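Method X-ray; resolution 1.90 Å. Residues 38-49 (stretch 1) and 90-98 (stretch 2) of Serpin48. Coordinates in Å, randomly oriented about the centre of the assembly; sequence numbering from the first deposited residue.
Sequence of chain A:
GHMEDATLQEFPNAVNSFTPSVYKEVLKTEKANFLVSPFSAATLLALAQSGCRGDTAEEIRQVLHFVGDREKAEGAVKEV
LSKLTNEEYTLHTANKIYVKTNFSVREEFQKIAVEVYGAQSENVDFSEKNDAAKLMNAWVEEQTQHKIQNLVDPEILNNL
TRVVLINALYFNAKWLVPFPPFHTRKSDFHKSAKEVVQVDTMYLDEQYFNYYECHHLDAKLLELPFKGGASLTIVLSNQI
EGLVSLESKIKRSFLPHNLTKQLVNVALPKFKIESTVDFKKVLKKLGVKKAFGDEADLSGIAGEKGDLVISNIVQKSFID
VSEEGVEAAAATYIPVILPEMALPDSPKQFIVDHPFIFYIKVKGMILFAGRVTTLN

Stretch 1, residues 38-49: PFSAATLLALAQ
Stretch 2 90-98: TLHTANKIY

Two waters do the polar work of this contact; no direct hydrogen bond joins the helix to the strand. Water 1 is hydrogen-bonded to Ser-40 OG at 2.8 Å, and it donates to Thr-43 OG1 at 3.0 Å and to Asn-95 OD1 at 3.2 Å. Water 2 donates to Thr-43 OG1 at 3.2 Å and to Asn-95 OD1 at 2.9 Å. The side-chain oxygens stay too far apart to bond directly: Ser-40 OG is 3.6 Å from Asn-95 OD1, and Thr-43 OG1 is 4.3 Å from Asn-95 OD1. The waters fill the gap.

Residues 38-49 are helical, with phi/psi near -60/-43. Backbone N-H to O hydrogen bonds run from residue i+4 to residue i, from Ala-42 N to Pro-38 O at 2.9 Å through Gln-49 N to Leu-45 O at 2.7 Å. Residues 90-98 form an extended strand, with phi from -149 to -90 and psi from 95 to 148. Helix and strand run in broadly the same direction, crossing at -29° with a closest axial approach of 9.5 Å. In the register, Ser-40 CA is 8.2 Å from Thr-93 CA. Leu-44 CA is 7.0 Å from Asn-95 CA. Ala-48 CA is 8.0 Å from Ile-97 CA. Four helix residues thus match two strand residues. The strand alternates, so Leu-91, Thr-93, Asn-95 and Ile-97 all point toward the helix.

At the start, Phe-39 (chi1 t, chi2 -98°) leaves its backbone sideways, but its ring end comes nearer. Its CE1 lies 4.3 Å from CD2 of Leu-91 (t, p), an apolar contact at an oblique angle to the ring. Ser-40 (t) points toward the strand. Its OG is 4.4 Å from CG2 of Thr-93 (p).

Thr-43 takes chi1 p, and its OG1 donates to Ser-40 O at 2.6 Å. This ties the hydroxyl back to its own helix while it accepts from both waters. Asn-95 has chi1 m and chi2 170°. Its OD1 receives both waters, and its ND2 is bonded elsewhere in the structure.

Beyond the waters the contact becomes apolar. Leu-44 (t, p) places CD1 4.2 Å from Asn-95 CB and 4.0 Å from Ile-97 CG1. Ile-97 (m, t) has the largest covered area, 70 Å². Its CD1 lies 3.8 Å from CD1 of Leu-47 (t, t) and 4.4 Å from CB of Ala-48, so its tip is packed by successive helix residues. These carbons, like those of Phe-39 and Leu-91, have no polar group to satisfy; van der Waals contact keeps their surface from water. Together the stretches bury 336 Å².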

# COMPACT_ATOMS: atom_id res chain seq x y z
N PRO A 38 -3.08 -1.50 0.78
CA PRO A 38 -4.09 -2.31 1.48
C PRO A 38 -3.45 -3.56 2.11
O PRO A 38 -3.80 -3.95 3.24
CB PRO A 38 -5.08 -2.67 0.37
CG PRO A 38 -4.93 -1.51 -0.63
CD PRO A 38 -3.46 -1.22 -0.62
N PHE A 39 -2.50 -4.16 1.40
CA PHE A 39 -1.81 -5.34 1.93
C PHE A 39 -1.18 -5.07 3.29
O PHE A 39 -1.45 -5.79 4.26
CB PHE A 39 -0.72 -5.81 0.97
CG PHE A 39 0.32 -6.66 1.63
CD1 PHE A 39 1.53 -6.11 2.04
CD2 PHE A 39 0.08 -8.01 1.87
CE1 PHE A 39 2.48 -6.89 2.68
CE2 PHE A 39 1.03 -8.79 2.50
CZ PHE A 39 2.23 -8.23 2.90
N SER A 40 -0.34 -4.04 3.38
CA SER A 40 0.39 -3.79 4.62
C SER A 40 -0.56 -3.46 5.78
O SER A 40 -0.42 -3.99 6.89
CB SER A 40 1.43 -2.68 4.40
OG SER A 40 2.45 -2.73 5.38
N ALA A 41 -1.54 -2.60 5.51
CA ALA A 41 -2.55 -2.29 6.50
C ALA A 41 -3.20 -3.60 6.97
O ALA A 41 -3.44 -3.79 8.17
CB ALA A 41 -3.59 -1.35 5.90
N ALA A 42 -3.46 -4.49 6.02
CA ALA A 42 -4.12 -5.76 6.32
C ALA A 42 -3.29 -6.61 7.28
O ALA A 42 -3.83 -7.21 8.20
CB ALA A 42 -4.41 -6.53 5.03
N THR A 43 -1.98 -6.68 7.07
CA THR A 43 -1.15 -7.44 8.00
C THR A 43 -1.10 -6.83 9.42
O THR A 43 -0.95 -7.53 10.42
CB THR A 43 0.27 -7.55 7.47
OG1 THR A 43 0.84 -6.24 7.37
CG2 THR A 43 0.28 -8.24 6.11
N LEU A 44 -1.19 -5.51 9.50
CA LEU A 44 -1.16 -4.85 10.79
C LEU A 44 -2.47 -5.11 11.52
O LEU A 44 -2.49 -5.47 12.70
CB LEU A 44 -0.90 -3.35 10.62
CG LEU A 44 -0.67 -2.59 11.91
CD1 LEU A 44 0.29 -3.37 12.78
CD2 LEU A 44 -0.11 -1.17 11.62
N LEU A 45 -3.56 -4.96 10.80
CA LEU A 45 -4.87 -5.21 11.39
C LEU A 45 -5.01 -6.68 11.81
O LEU A 45 -5.70 -7.00 12.78
CB LEU A 45 -5.95 -4.85 10.39
CG LEU A 45 -7.37 -4.90 10.96
CD1 LEU A 45 -7.60 -3.77 11.94
CD2 LEU A 45 -8.40 -4.85 9.84
N ALA A 46 -4.37 -7.58 11.06
CA ALA A 46 -4.35 -8.99 11.45
C ALA A 46 -3.59 -9.18 12.78
O ALA A 46 -3.98 -9.98 13.61
CB ALA A 46 -3.74 -9.85 10.33
N LEU A 47 -2.50 -8.43 12.97
CA LEU A 47 -1.79 -8.46 14.24
C LEU A 47 -2.74 -8.02 15.33
O LEU A 47 -2.90 -8.71 16.34
CB LEU A 47 -0.60 -7.51 14.20
CG LEU A 47 0.57 -7.79 15.16
CD1 LEU A 47 1.31 -6.51 15.50
CD2 LEU A 47 0.12 -8.50 16.42
N ALA A 48 -3.37 -6.87 15.13
CA ALA A 48 -4.38 -6.38 16.06
C ALA A 48 -5.42 -7.46 16.38
O ALA A 48 -5.73 -7.74 17.55
CB ALA A 48 -5.07 -5.16 15.49
N GLN A 49 -5.97 -8.02 15.31
CA GLN A 49 -7.02 -9.04 15.40
C GLN A 49 -6.59 -10.17 16.33
O GLN A 49 -7.39 -10.72 17.08
CB GLN A 49 -7.31 -9.59 13.99
CG GLN A 49 -8.49 -10.55 13.91
CD GLN A 49 -8.49 -11.37 12.62
OE1 GLN A 49 -8.03 -10.90 11.56
NE2 GLN A 49 -8.99 -12.60 12.69
N THR A 90 13.19 -4.86 -2.23
CA THR A 90 12.88 -4.86 -0.80
C THR A 90 11.70 -3.97 -0.43
O THR A 90 11.65 -2.79 -0.79
CB THR A 90 14.08 -4.38 0.01
OG1 THR A 90 15.30 -4.83 -0.60
CG2 THR A 90 14.00 -4.90 1.46
N LEU A 91 10.76 -4.54 0.30
CA LEU A 91 9.73 -3.75 0.97
C LEU A 91 10.23 -3.37 2.36
O LEU A 91 10.63 -4.24 3.14
CB LEU A 91 8.45 -4.56 1.09
CG LEU A 91 7.30 -3.85 1.79
CD1 LEU A 91 6.88 -2.62 0.97
CD2 LEU A 91 6.15 -4.81 1.98
N HIS A 92 10.24 -2.07 2.66
CA HIS A 92 10.60 -1.57 3.98
C HIS A 92 9.32 -1.18 4.71
O HIS A 92 8.49 -0.45 4.18
CB HIS A 92 11.53 -0.36 3.87
CG HIS A 92 12.83 -0.65 3.19
ND1 HIS A 92 12.96 -0.68 1.82
CD2 HIS A 92 14.05 -0.96 3.69
CE1 HIS A 92 14.21 -0.98 1.50
NE2 HIS A 92 14.89 -1.16 2.62
N THR A 93 9.15 -1.70 5.92
CA THR A 93 7.97 -1.38 6.71
C THR A 93 8.39 -1.06 8.13
O THR A 93 9.33 -1.64 8.65
CB THR A 93 6.99 -2.57 6.75
OG1 THR A 93 7.50 -3.59 7.62
CG2 THR A 93 6.82 -3.15 5.37
N ALA A 94 7.70 -0.11 8.74
CA ALA A 94 7.85 0.16 10.15
C ALA A 94 6.45 0.13 10.70
O ALA A 94 5.73 1.13 10.63
CB ALA A 94 8.49 1.50 10.39
N ASN A 95 6.05 -1.03 11.22
CA ASN A 95 4.71 -1.23 11.73
C ASN A 95 4.79 -1.44 13.23
O ASN A 95 5.59 -2.25 13.71
CB ASN A 95 4.02 -2.43 11.06
CG ASN A 95 3.85 -2.25 9.55
OD1 ASN A 95 3.49 -3.20 8.83
ND2 ASN A 95 4.12 -1.04 9.07
N LYS A 96 3.96 -0.72 13.96
CA LYS A 96 4.00 -0.79 15.41
C LYS A 96 2.64 -0.54 16.03
O LYS A 96 1.82 0.21 15.50
CB LYS A 96 5.02 0.21 15.94
CG LYS A 96 4.98 0.38 17.43
CD LYS A 96 6.16 -0.22 18.10
CE LYS A 96 7.39 0.61 17.86
NZ LYS A 96 8.34 0.39 19.00
N ILE A 97 2.40 -1.19 17.16
CA ILE A 97 1.18 -0.97 17.90
C ILE A 97 1.59 -0.39 19.23
O ILE A 97 2.14 -1.09 20.07
CB ILE A 97 0.39 -2.28 18.10
CG1 ILE A 97 -0.09 -2.81 16.74
CG2 ILE A 97 -0.79 -2.07 19.03
CD1 ILE A 97 -1.13 -3.91 16.85
N TYR A 98 1.39 0.92 19.39
CA TYR A 98 1.71 1.59 20.65
C TYR A 98 0.50 1.56 21.57
O TYR A 98 -0.61 1.87 21.13
CB TYR A 98 2.11 3.04 20.40
CG TYR A 98 3.49 3.21 19.84
CD1 TYR A 98 4.59 3.32 20.67
CD2 TYR A 98 3.69 3.26 18.46
CE1 TYR A 98 5.86 3.48 20.14
CE2 TYR A 98 4.94 3.43 17.93
CZ TYR A 98 6.02 3.54 18.77
OH TYR A 98 7.28 3.70 18.23
O HOH W 1 3.51 -5.17 6.37
O HOH W 2 2.47 -5.58 10.07